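Local coordinates for RNA polymerase II subunit B1 CTD phosphatase RTR1 (Saccharomyces cerevisiae, PDB 5C2Y), which removes phosphate from serine in the C-terminal heptapeptide repeats of RNA polymerase II, regulating the polymerase as its phosphorylation pattern changes during transcription, and carries a zinc-finger motif, at residues E10-T15 / L53-R58; E37-L42 / V69-L74; R89-D92 / D98-K101; S133-F138 / I156-T161. All coordinates share one frame; numbering follows the deposited sequence.

Contact 1 (E10-T15 / L53-R58); sequences EDIKET and LKYLGR. With SO4 (sulfate ion), chain D.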
loop_
_atom_site.group_PDB
_atom_site.type_symbol
_atom_site.label_atom_id
_atom_site.label_comp_id
_atom_site.label_asym_id
_atom_site.label_seq_id
_atom_site.Cartn_x
_atom_site.Cartn_y
_atom_site.Cartn_z
ATOM N N GLU A 10 9.690 -6.884 -9.230
ATOM C CA GLU A 10 9.969 -7.070 -10.637
ATOM C C GLU A 10 8.695 -6.891 -11.466
ATOM O O GLU A 10 8.731 -6.263 -12.534
ATOM C CB GLU A 10 10.609 -8.433 -10.886
ATOM C CG GLU A 10 11.188 -8.586 -12.296
ATOM C CD GLU A 10 12.226 -7.519 -12.648
ATOM O OE1 GLU A 10 12.836 -6.938 -11.715
ATOM O OE2 GLU A 10 12.426 -7.262 -13.864
ATOM N N ASP A 11 7.577 -7.427 -10.976
ATOM C CA ASP A 11 6.284 -7.231 -11.642
ATOM C C ASP A 11 5.958 -5.754 -11.808
ATOM O O ASP A 11 5.498 -5.321 -12.859
ATOM C CB ASP A 11 5.166 -7.912 -10.861
ATOM C CG ASP A 11 5.431 -9.383 -10.640
ATOM O OD1 ASP A 11 6.518 -9.868 -11.054
ATOM O OD2 ASP A 11 4.532 -10.059 -10.090
ATOM N N ILE A 12 6.211 -4.992 -10.751
ATOM C CA ILE A 12 6.018 -3.552 -10.747
ATOM C C ILE A 12 6.923 -2.855 -11.761
ATOM O O ILE A 12 6.530 -1.868 -12.390
ATOM C CB ILE A 12 6.276 -2.998 -9.339
ATOM C CG1 ILE A 12 5.264 -3.613 -8.379
ATOM C CG2 ILE A 12 6.163 -1.512 -9.316
ATOM C CD1 ILE A 12 5.533 -3.318 -6.972
ATOM N N LYS A 13 8.138 -3.375 -11.915
ATOM C CA LYS A 13 9.119 -2.763 -12.798
ATOM C C LYS A 13 8.797 -3.108 -14.248
ATOM O O LYS A 13 8.942 -2.267 -15.136
ATOM C CB LYS A 13 10.539 -3.221 -12.446
ATOM C CG LYS A 13 11.201 -2.552 -11.234
ATOM C CD LYS A 13 12.529 -3.242 -10.977
ATOM C CE LYS A 13 13.198 -2.829 -9.671
ATOM N NZ LYS A 13 14.107 -3.930 -9.192
ATOM N N GLU A 14 8.351 -4.342 -14.476
ATOM C CA GLU A 14 8.056 -4.830 -15.819
ATOM C C GLU A 14 6.704 -4.345 -16.334
ATOM O O GLU A 14 6.583 -3.932 -17.487
ATOM C CB GLU A 14 8.096 -6.371 -15.859
ATOM C CG GLU A 14 9.509 -6.978 -15.942
ATOM C CD GLU A 14 9.575 -8.427 -15.430
ATOM O OE1 GLU A 14 8.519 -8.957 -15.000
ATOM O OE2 GLU A 14 10.685 -9.028 -15.446
ATOM N N THR A 15 5.690 -4.392 -15.478
ATOM C CA THR A 15 4.323 -4.109 -15.894
ATOM C C THR A 15 4.032 -2.604 -15.983
ATOM O O THR A 15 3.121 -2.201 -16.699
ATOM C CB THR A 15 3.313 -4.770 -14.927
ATOM O OG1 THR A 15 3.758 -6.098 -14.603
ATOM C CG2 THR A 15 1.912 -4.826 -15.528
ATOM N N LEU A 53 5.853 -3.906 -0.768
ATOM C CA LEU A 53 4.996 -2.866 -0.200
ATOM C C LEU A 53 5.812 -1.614 0.133
ATOM O O LEU A 53 5.361 -0.498 -0.128
ATOM C CB LEU A 53 4.265 -3.373 1.039
ATOM C CG LEU A 53 3.258 -2.420 1.701
ATOM C CD1 LEU A 53 2.178 -1.983 0.745
ATOM C CD2 LEU A 53 2.611 -3.068 2.885
ATOM N N LYS A 54 7.012 -1.810 0.685
ATOM C CA LYS A 54 7.905 -0.717 1.037
ATOM C C LYS A 54 8.442 -0.029 -0.200
ATOM O O LYS A 54 8.501 1.202 -0.271
ATOM C CB LYS A 54 9.069 -1.228 1.886
ATOM C CG LYS A 54 8.788 -1.302 3.380
ATOM C CD LYS A 54 9.550 -2.440 4.047
ATOM C CE LYS A 54 11.058 -2.228 4.059
ATOM N NZ LYS A 54 11.476 -1.176 5.014
ATOM N N TYR A 55 8.862 -0.829 -1.173
ATOM C CA TYR A 55 9.388 -0.282 -2.414
ATOM C C TYR A 55 8.341 0.603 -3.071
ATOM O O TYR A 55 8.640 1.669 -3.610
ATOM C CB TYR A 55 9.800 -1.413 -3.362
ATOM C CG TYR A 55 10.027 -0.989 -4.796
ATOM C CD1 TYR A 55 11.139 -0.242 -5.144
ATOM C CD2 TYR A 55 9.132 -1.340 -5.800
ATOM C CE1 TYR A 55 11.352 0.158 -6.444
ATOM C CE2 TYR A 55 9.346 -0.949 -7.111
ATOM C CZ TYR A 55 10.461 -0.205 -7.424
ATOM O OH TYR A 55 10.696 0.193 -8.721
ATOM N N LEU A 56 7.110 0.126 -2.995
ATOM C CA LEU A 56 5.943 0.727 -3.617
ATOM C C LEU A 56 5.695 2.171 -3.193
ATOM O O LEU A 56 5.204 2.985 -3.979
ATOM C CB LEU A 56 4.755 -0.133 -3.254
ATOM C CG LEU A 56 3.477 -0.189 -4.035
ATOM C CD1 LEU A 56 3.676 -1.098 -5.214
ATOM C CD2 LEU A 56 2.445 -0.743 -3.077
ATOM N N GLY A 57 6.025 2.483 -1.942
ATOM C CA GLY A 57 5.877 3.828 -1.409
ATOM C C GLY A 57 6.382 5.001 -2.251
ATOM O O GLY A 57 5.805 6.095 -2.176
ATOM N N ARG A 58 7.446 4.790 -3.033
ATOM C CA ARG A 58 7.965 5.808 -3.960
ATOM C C ARG A 58 6.898 6.396 -4.855
ATOM O O ARG A 58 6.996 7.557 -5.269
ATOM C CB ARG A 58 9.033 5.240 -4.895
ATOM C CG ARG A 58 10.175 4.598 -4.237
ATOM C CD ARG A 58 10.664 3.474 -5.071
ATOM N NE ARG A 58 11.755 2.825 -4.378
ATOM C CZ ARG A 58 13.027 3.128 -4.582
ATOM N NH1 ARG A 58 13.353 4.059 -5.478
ATOM N NH2 ARG A 58 13.969 2.490 -3.906
HETATM S S SO4 D . 14.564 -0.660 4.255
HETATM O O1 SO4 D . 14.536 -1.799 5.175
HETATM O O2 SO4 D . 13.728 0.415 4.780
HETATM O O3 SO4 D . 14.078 -1.106 2.950
HETATM O O4 SO4 D . 15.930 -0.169 4.091
#

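Contact 2 (E37-L42 / V69-L74); sequences EIIGLL and VDERNL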
loop_
_atom_site.group_PDB
_atom_site.type_symbol
_atom_site.label_atom_id
_atom_site.label_comp_id
_atom_site.label_asym_id
_atom_site.label_seq_id
_atom_site.Cartn_x
_atom_site.Cartn_y
_atom_site.Cartn_z
ATOM N N GLU A 37 -1.284 1.555 -13.472
ATOM C CA GLU A 37 -0.673 0.275 -13.775
ATOM C C GLU A 37 -0.314 -0.490 -12.513
ATOM O O GLU A 37 -0.527 -1.699 -12.446
ATOM C CB GLU A 37 0.565 0.454 -14.657
ATOM C CG GLU A 37 0.221 0.529 -16.138
ATOM C CD GLU A 37 -0.438 -0.748 -16.652
ATOM O OE1 GLU A 37 -0.349 -1.786 -15.971
ATOM O OE2 GLU A 37 -1.059 -0.717 -17.732
ATOM N N ILE A 38 0.233 0.209 -11.521
ATOM C CA ILE A 38 0.509 -0.410 -10.216
ATOM C C ILE A 38 -0.787 -0.850 -9.524
ATOM O O ILE A 38 -0.916 -1.995 -9.099
ATOM C CB ILE A 38 1.276 0.548 -9.296
ATOM C CG1 ILE A 38 2.659 0.832 -9.875
ATOM C CG2 ILE A 38 1.427 -0.054 -7.935
ATOM C CD1 ILE A 38 3.307 2.025 -9.285
ATOM N N ILE A 39 -1.747 0.068 -9.430
ATOM C CA ILE A 39 -3.043 -0.234 -8.827
ATOM C C ILE A 39 -3.770 -1.346 -9.577
ATOM O O ILE A 39 -4.478 -2.148 -8.967
ATOM C CB ILE A 39 -3.921 1.017 -8.766
ATOM C CG1 ILE A 39 -3.270 2.039 -7.833
ATOM C CG2 ILE A 39 -5.310 0.674 -8.280
ATOM C CD1 ILE A 39 -4.113 3.229 -7.572
ATOM N N GLY A 40 -3.579 -1.417 -10.894
ATOM C CA GLY A 40 -4.090 -2.541 -11.647
ATOM C C GLY A 40 -3.479 -3.827 -11.117
ATOM O O GLY A 40 -4.120 -4.866 -11.043
ATOM N N LEU A 41 -2.219 -3.753 -10.725
ATOM C CA LEU A 41 -1.492 -4.921 -10.247
ATOM C C LEU A 41 -1.915 -5.330 -8.829
ATOM O O LEU A 41 -1.912 -6.516 -8.478
ATOM C CB LEU A 41 0.007 -4.633 -10.291
ATOM C CG LEU A 41 0.984 -5.687 -10.797
ATOM C CD1 LEU A 41 0.801 -5.914 -12.266
ATOM C CD2 LEU A 41 2.387 -5.207 -10.527
ATOM N N LEU A 42 -2.293 -4.358 -8.009
ATOM C CA LEU A 42 -2.546 -4.653 -6.608
ATOM C C LEU A 42 -4.013 -4.674 -6.216
ATOM O O LEU A 42 -4.325 -4.914 -5.049
ATOM C CB LEU A 42 -1.810 -3.649 -5.726
ATOM C CG LEU A 42 -0.301 -3.831 -5.627
ATOM C CD1 LEU A 42 0.229 -3.063 -4.443
ATOM C CD2 LEU A 42 0.032 -5.273 -5.479
ATOM N N VAL A 69 -7.098 1.240 -1.541
ATOM C CA VAL A 69 -7.826 0.557 -0.476
ATOM C C VAL A 69 -9.283 0.409 -0.857
ATOM O O VAL A 69 -9.878 -0.650 -0.650
ATOM C CB VAL A 69 -7.694 1.327 0.865
ATOM C CG1 VAL A 69 -8.811 0.968 1.847
ATOM C CG2 VAL A 69 -6.324 1.071 1.470
ATOM N N ASP A 70 -9.845 1.466 -1.443
ATOM C CA ASP A 70 -11.214 1.431 -1.938
ATOM C C ASP A 70 -11.384 0.440 -3.082
ATOM O O ASP A 70 -12.356 -0.314 -3.127
ATOM C CB ASP A 70 -11.661 2.832 -2.360
ATOM C CG ASP A 70 -11.855 3.755 -1.165
ATOM O OD1 ASP A 70 -12.147 3.238 -0.073
ATOM O OD2 ASP A 70 -11.709 4.990 -1.297
ATOM N N GLU A 71 -10.452 0.412 -4.014
ATOM C CA GLU A 71 -10.630 -0.505 -5.121
ATOM C C GLU A 71 -10.368 -1.956 -4.715
ATOM O O GLU A 71 -10.937 -2.863 -5.316
ATOM C CB GLU A 71 -9.738 -0.122 -6.291
ATOM C CG GLU A 71 -9.955 -0.998 -7.502
ATOM C CD GLU A 71 -9.374 -0.393 -8.739
ATOM O OE1 GLU A 71 -8.898 0.754 -8.638
ATOM O OE2 GLU A 71 -9.395 -1.054 -9.803
ATOM N N ARG A 72 -9.514 -2.192 -3.717
ATOM C CA ARG A 72 -9.381 -3.544 -3.144
ATOM C C ARG A 72 -10.706 -4.004 -2.529
ATOM O O ARG A 72 -11.196 -5.097 -2.821
ATOM C CB ARG A 72 -8.303 -3.609 -2.058
ATOM C CG ARG A 72 -6.858 -3.345 -2.474
ATOM C CD ARG A 72 -5.898 -3.948 -1.445
ATOM N NE ARG A 72 -5.246 -5.120 -2.010
ATOM C CZ ARG A 72 -5.016 -6.244 -1.349
ATOM N NH1 ARG A 72 -5.388 -6.351 -0.089
ATOM N NH2 ARG A 72 -4.419 -7.262 -1.966
ATOM N N ASN A 73 -11.261 -3.158 -1.663
ATOM C CA ASN A 73 -12.530 -3.425 -1.010
ATOM C C ASN A 73 -13.650 -3.754 -1.995
ATOM O O ASN A 73 -14.478 -4.634 -1.755
ATOM C CB ASN A 73 -12.940 -2.225 -0.162
ATOM C CG ASN A 73 -12.176 -2.141 1.151
ATOM O OD1 ASN A 73 -12.183 -1.104 1.816
ATOM N ND2 ASN A 73 -11.509 -3.229 1.526
ATOM N N LEU A 74 -13.661 -3.022 -3.099
ATOM C CA LEU A 74 -14.578 -3.240 -4.213
ATOM C C LEU A 74 -14.424 -4.629 -4.815
ATOM O O LEU A 74 -15.398 -5.278 -5.195
ATOM C CB LEU A 74 -14.306 -2.197 -5.285
ATOM C CG LEU A 74 -15.390 -1.688 -6.215
ATOM C CD1 LEU A 74 -16.214 -0.650 -5.485
ATOM C CD2 LEU A 74 -14.706 -1.093 -7.428
#

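Contact 3 (R89-D92 / D98-K101); sequences RIRD and DTTK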
loop_
_atom_site.group_PDB
_atom_site.type_symbol
_atom_site.label_atom_id
_atom_site.label_comp_id
_atom_site.label_asym_id
_atom_site.label_seq_id
_atom_site.Cartn_x
_atom_site.Cartn_y
_atom_site.Cartn_z
ATOM N N ARG A 89 -16.711 -7.199 7.425
ATOM C CA ARG A 89 -18.096 -6.836 7.158
ATOM C C ARG A 89 -18.228 -6.178 5.787
ATOM O O ARG A 89 -17.417 -5.334 5.439
ATOM C CB ARG A 89 -18.627 -5.899 8.255
ATOM C CG ARG A 89 -18.404 -6.395 9.692
ATOM C CD ARG A 89 -19.131 -7.722 10.007
ATOM N NE ARG A 89 -20.591 -7.642 9.877
ATOM C CZ ARG A 89 -21.423 -8.658 10.095
ATOM N NH1 ARG A 89 -20.949 -9.847 10.441
ATOM N NH2 ARG A 89 -22.732 -8.496 9.952
ATOM N N ILE A 90 -19.241 -6.552 5.007
ATOM C CA ILE A 90 -19.441 -5.917 3.704
ATOM C C ILE A 90 -20.116 -4.575 3.882
ATOM O O ILE A 90 -20.804 -4.343 4.887
ATOM C CB ILE A 90 -20.309 -6.755 2.744
ATOM C CG1 ILE A 90 -21.686 -7.014 3.365
ATOM C CG2 ILE A 90 -19.597 -8.052 2.347
ATOM C CD1 ILE A 90 -22.468 -8.128 2.681
ATOM N N ARG A 91 -19.899 -3.690 2.913
ATOM C CA ARG A 91 -20.585 -2.416 2.867
ATOM C C ARG A 91 -20.938 -2.046 1.441
ATOM O O ARG A 91 -20.240 -2.410 0.489
ATOM C CB ARG A 91 -19.752 -1.306 3.504
ATOM C CG ARG A 91 -18.398 -1.076 2.886
ATOM C CD ARG A 91 -17.801 0.204 3.431
ATOM N NE ARG A 91 -18.552 1.365 2.961
ATOM C CZ ARG A 91 -18.135 2.179 1.990
ATOM N NH1 ARG A 91 -16.963 1.973 1.396
ATOM N NH2 ARG A 91 -18.884 3.210 1.614
ATOM N N ASP A 92 -22.045 -1.323 1.325
ATOM C CA ASP A 92 -22.583 -0.838 0.077
ATOM C C ASP A 92 -22.042 0.577 -0.171
ATOM O O ASP A 92 -22.315 1.488 0.607
ATOM C CB ASP A 92 -24.108 -0.863 0.167
ATOM C CG ASP A 92 -24.775 -0.482 -1.103
ATOM O OD1 ASP A 92 -24.079 -0.147 -2.083
ATOM O OD2 ASP A 92 -26.019 -0.534 -1.138
ATOM N N ASP A 98 -24.811 2.825 5.526
ATOM C CA ASP A 98 -23.481 2.260 5.720
ATOM C C ASP A 98 -22.473 3.386 5.935
ATOM O O ASP A 98 -21.576 3.274 6.760
ATOM C CB ASP A 98 -23.083 1.370 4.536
ATOM C CG ASP A 98 -23.746 -0.007 4.590
ATOM O OD1 ASP A 98 -24.737 -0.186 5.341
ATOM O OD2 ASP A 98 -23.277 -0.934 3.891
ATOM N N THR A 99 -22.638 4.480 5.210
ATOM C CA THR A 99 -21.756 5.622 5.381
ATOM C C THR A 99 -21.974 6.242 6.758
ATOM O O THR A 99 -21.012 6.562 7.454
ATOM C CB THR A 99 -21.974 6.665 4.260
ATOM O OG1 THR A 99 -21.371 6.179 3.052
ATOM C CG2 THR A 99 -21.366 8.032 4.644
ATOM N N THR A 100 -23.242 6.371 7.153
ATOM C CA THR A 100 -23.613 6.899 8.466
ATOM C C THR A 100 -23.039 6.074 9.614
ATOM O O THR A 100 -22.583 6.649 10.601
ATOM C CB THR A 100 -25.150 6.963 8.645
ATOM O OG1 THR A 100 -25.725 7.752 7.600
ATOM C CG2 THR A 100 -25.505 7.608 9.957
ATOM N N LYS A 101 -23.067 4.740 9.487
ATOM C CA LYS A 101 -22.616 3.834 10.549
ATOM C C LYS A 101 -21.159 4.046 10.922
ATOM O O LYS A 101 -20.790 4.018 12.098
ATOM C CB LYS A 101 -22.807 2.373 10.137
ATOM C CG LYS A 101 -24.219 1.847 10.358
ATOM C CD LYS A 101 -24.380 0.427 9.873
ATOM C CE LYS A 101 -23.455 -0.494 10.605
ATOM N NZ LYS A 101 -23.642 -1.877 10.103
#

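Contact 4 (S133-F138 / I156-T161); sequences SDEALF and IDFKVT. With SO4 (sulfate ion), chain D.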
loop_
_atom_site.group_PDB
_atom_site.type_symbol
_atom_site.label_atom_id
_atom_site.label_comp_id
_atom_site.label_asym_id
_atom_site.label_seq_id
_atom_site.Cartn_x
_atom_site.Cartn_y
_atom_site.Cartn_z
ATOM N N SER A 133 4.374 10.412 0.919
ATOM C CA SER A 133 4.500 11.801 0.556
ATOM C C SER A 133 3.303 12.320 -0.197
ATOM O O SER A 133 2.745 11.608 -1.034
ATOM C CB SER A 133 5.721 12.002 -0.303
ATOM O OG SER A 133 5.619 13.274 -0.912
ATOM N N ASP A 134 2.936 13.578 0.056
ATOM C CA ASP A 134 1.896 14.264 -0.728
ATOM C C ASP A 134 2.411 14.799 -2.075
ATOM O O ASP A 134 1.659 15.346 -2.882
ATOM C CB ASP A 134 1.299 15.420 0.073
ATOM C CG ASP A 134 0.631 14.959 1.331
ATOM O OD1 ASP A 134 -0.528 14.486 1.254
ATOM O OD2 ASP A 134 1.274 15.069 2.399
ATOM N N GLU A 135 3.703 14.664 -2.307
ATOM C CA GLU A 135 4.281 15.126 -3.550
ATOM C C GLU A 135 3.792 14.223 -4.668
ATOM O O GLU A 135 3.828 12.999 -4.530
ATOM C CB GLU A 135 5.799 15.102 -3.446
ATOM C CG GLU A 135 6.548 15.937 -4.458
ATOM C CD GLU A 135 8.050 15.677 -4.373
ATOM O OE1 GLU A 135 8.466 14.973 -3.419
ATOM O OE2 GLU A 135 8.800 16.152 -5.263
ATOM N N ALA A 136 3.322 14.809 -5.766
ATOM C CA ALA A 136 2.824 14.009 -6.885
ATOM C C ALA A 136 3.952 13.219 -7.537
ATOM O O ALA A 136 5.113 13.646 -7.566
ATOM C CB ALA A 136 2.140 14.875 -7.913
ATOM N N LEU A 137 3.589 12.058 -8.061
ATOM C CA LEU A 137 4.562 11.124 -8.582
ATOM C C LEU A 137 5.442 11.725 -9.670
ATOM O O LEU A 137 6.655 11.521 -9.659
ATOM C CB LEU A 137 3.853 9.883 -9.111
ATOM C CG LEU A 137 4.720 8.942 -9.928
ATOM C CD1 LEU A 137 5.873 8.431 -9.081
ATOM C CD2 LEU A 137 3.847 7.803 -10.454
ATOM N N PHE A 138 4.843 12.470 -10.593
ATOM C CA PHE A 138 5.594 13.040 -11.701
ATOM C C PHE A 138 6.654 14.029 -11.200
ATOM O O PHE A 138 7.695 14.206 -11.836
ATOM C CB PHE A 138 4.647 13.718 -12.699
ATOM C CG PHE A 138 4.308 15.142 -12.358
ATOM C CD1 PHE A 138 3.483 15.435 -11.284
ATOM C CD2 PHE A 138 4.794 16.191 -13.133
ATOM C CE1 PHE A 138 3.158 16.756 -10.968
ATOM C CE2 PHE A 138 4.476 17.515 -12.824
ATOM C CZ PHE A 138 3.660 17.792 -11.737
ATOM N N ILE A 156 15.964 6.597 0.573
ATOM C CA ILE A 156 15.893 7.263 1.863
ATOM C C ILE A 156 14.751 8.273 1.900
ATOM O O ILE A 156 14.025 8.373 2.895
ATOM C CB ILE A 156 17.222 7.959 2.183
ATOM C CG1 ILE A 156 18.336 6.911 2.249
ATOM C CG2 ILE A 156 17.128 8.728 3.479
ATOM C CD1 ILE A 156 19.706 7.484 2.502
ATOM N N ASP A 157 14.578 9.007 0.808
ATOM C CA ASP A 157 13.528 10.016 0.739
ATOM C C ASP A 157 12.123 9.428 0.754
ATOM O O ASP A 157 11.160 10.115 1.084
ATOM C CB ASP A 157 13.719 10.862 -0.509
ATOM C CG ASP A 157 14.901 11.792 -0.390
ATOM O OD1 ASP A 157 15.117 12.347 0.717
ATOM O OD2 ASP A 157 15.625 11.946 -1.395
ATOM N N PHE A 158 12.008 8.158 0.385
ATOM C CA PHE A 158 10.713 7.509 0.313
ATOM C C PHE A 158 10.714 6.225 1.114
ATOM O O PHE A 158 9.905 5.332 0.879
ATOM C CB PHE A 158 10.334 7.263 -1.142
ATOM C CG PHE A 158 10.157 8.531 -1.919
ATOM C CD1 PHE A 158 9.132 9.407 -1.596
ATOM C CD2 PHE A 158 11.032 8.868 -2.932
ATOM C CE1 PHE A 158 8.971 10.593 -2.287
ATOM C CE2 PHE A 158 10.878 10.052 -3.628
ATOM C CZ PHE A 158 9.843 10.919 -3.306
ATOM N N LYS A 159 11.639 6.155 2.067
ATOM C CA LYS A 159 11.616 5.138 3.110
ATOM C C LYS A 159 10.247 5.081 3.761
ATOM O O LYS A 159 9.660 6.120 4.099
ATOM C CB LYS A 159 12.682 5.422 4.175
ATOM C CG LYS A 159 12.744 4.410 5.307
ATOM C CD LYS A 159 14.063 4.511 6.068
ATOM C CE LYS A 159 14.190 3.364 7.055
ATOM N NZ LYS A 159 15.363 2.501 6.759
ATOM N N VAL A 160 9.748 3.856 3.909
ATOM C CA VAL A 160 8.522 3.582 4.629
ATOM C C VAL A 160 8.851 2.498 5.631
ATOM O O VAL A 160 9.505 1.526 5.281
ATOM C CB VAL A 160 7.379 3.126 3.691
ATOM C CG1 VAL A 160 6.134 2.865 4.473
ATOM C CG2 VAL A 160 7.080 4.190 2.657
ATOM N N THR A 161 8.445 2.689 6.882
ATOM C CA THR A 161 8.600 1.674 7.916
ATOM C C THR A 161 7.257 0.992 8.146
ATOM O O THR A 161 6.255 1.664 8.388
ATOM C CB THR A 161 9.084 2.274 9.259
ATOM O OG1 THR A 161 10.420 2.779 9.131
ATOM C CG2 THR A 161 9.047 1.235 10.341
HETATM S S SO4 D . 14.564 -0.660 4.255
HETATM O O1 SO4 D . 14.536 -1.799 5.175
HETATM O O2 SO4 D . 13.728 0.415 4.780
HETATM O O3 SO4 D . 14.078 -1.106 2.950
HETATM O O4 SO4 D . 15.930 -0.169 4.091
#

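Contact 1 (E10-T15 / L53-R58)
I12 meets both L56 and Y55, and these apolar approaches form the close-packed part of the contact between residues 10-15 and 53-58. Its CG1 branch runs extended (chi2 171°), so that CD1 reaches CD1 of L56 at 3.4 Å, with the two side chains crossing at about a right angle. The other branch of I12 turns to the tyrosine: CG2 lies near the ring plane, 3.9 Å from CE2 of Y55, and meets the ring at its edge. I12 and L56 are both buried, whereas the other flank of the contact is looser and partly open to solvent. There K13 stretches past the end of the phenol, its CG 3.8 Å from OH of Y55. The ammonium group is too distant for more than a weak attraction to the ring, NZ lying 6.0 Å from the centroid of Y55. Further round helix 50-56, K54 NZ binds O2 of a sulfate ion at 2.8 Å and also forms a salt bridge with E165. A leucine in place of K54 would probably leave both the sulfate and the E165 carboxylate without this positive partner. Within the all-helical surroundings, Y55 also rests on I9 and L17 of helix 9-17, while L56 extends the apolar packing to I38 and L42 of helix 28-42.

Contact 2 (E37-L42 / V69-L74)
R72 starts out with CG anti to its own carbonyl carbon (chi1 -64°), and a bend further along at chi3 (108°) turns NE toward the carbonyl of L42. The resulting hydrogen bond, R72 NE to L42 O, measures 3.2 Å and is almost perfectly straight at the hydrogen, 178°. The oxygen lies in the guanidinium plane, at its edge, and the donor comes in nearly along the C=O axis. Because L42 is the last residue of helix 28-42, the bond joins the C-terminal end of that helix to the side of helix 62-74. The remaining nitrogens of this buried guanidinium are engaged as well: NH1 donates to the carbonyls of C78 and C83, and NH2 to that of S45. C78 and C83 bind the zinc ion together with C117 and H121, and the side chain of R72 lies about 7 Å from the metal, placing it in the second shell of the zinc-finger site. A methionine in place of R72 would probably leave these four carbonyls without their shared donor, losing the polar link between the helix end and the zinc-binding loop. Next to R72, on the partly exposed side, E71 extends its chain toward I39, about one turn before L42, and its carboxylate oxygen OE1 approaches CG2 of I39 at 3.6 Å.

Contact 3 (R89-D92 / D98-K101)
D98 points its carboxylate from helix 96-104 at the extended backbone of R91 and D92. OD2 accepts a hydrogen bond from the backbone N of D92 at 2.9 Å, with an angle of 169° at the hydrogen. The amide reaches this oxygen on its anti side, 22° out of the carboxylate plane. The same oxygen rests against the R91 side chain, 3.6 Å from CB, so one carboxylate atom faces both loop residues. The D92 carboxylate is turned from the helix, and its OD1 accepts from the backbone N of F94, an Asx turn. Together with the bond from D98 N to S95 OG, this turn organises the short connection from the loop into helix 96-104, within the region predicted to form the RTR1-type zinc finger. The contact lies at the surface; the side chain of I90 is about 14 Å from the zinc ion. R91 takes the first torsion that puts CG between the backbone N and the carbonyl carbon, and the chain bends at chi3. The R91 side chain passes T99 at a slant, NH2 coming 4.1 Å from OG1 of T99, too loose for a hydrogen bond. A sulfate ion different from that at K54, probably from the crystallisation liquor, lies close to T99 and forms a long, weak ion pair with R91. Y110 of helix 110-113 touches R91 and D98 and makes a cation-pi interaction with K101.

Contact 4 (S133-F138 / I156-T161)
S133 and E135 both meet the F158 ring at its edge, near the ring plane. CB of S133 lies 4.1 Å from CE1 of F158, and OE1 of E135 is 4.3 Å from CZ of the same ring. F158 is the first residue to leave helical geometry after helix 151-157, and its ring swings toward the 133-138 loop with CG beside the backbone N (chi1 -64°). CB of the preceding D157 sits over one ring face, offset toward the rim, while R140 and V143 also pack against the phenylalanine. E135 is extended through chi1 and chi2, which carries its carboxylate out to the end of the ring. The backbone of S133 directs CB toward the aromatic ring, and a first torsion of 165° sends OG forward along its own loop, toward the amide of E135. On the far side of F158, K159 stretches away from the loop to a sulfate ion, its NZ forming a weak 3.3 Å hydrogen bond with O2 of the sulfate. S133 OG accepts from the backbone N of E135 at 2.7 Å, an ST turn that shapes the surface loop where it meets the chain emerging from helix 151-157.

From the N terminus, contact 1 closes a loop by bringing residues 53-58 back to helix 9-17. Contact 2 opens within that loop, at 37-42, and closes beyond it at 69-74, so the two cross along the chain. They also touch in space through helix 28-42, where T15 packs on L41, and contact 2 carries the connection to helix 62-74 beside the zinc site. Contact 3 follows in series as a short local closure, on the opposite side of the chain's centre from contacts 1 and 4. Contact 4 comes last, closing the loop that runs from 133-138 through helix 151-157, yet returns to contact 1, where R58 meets F158 and L137 and both contacts reach the same sulfate.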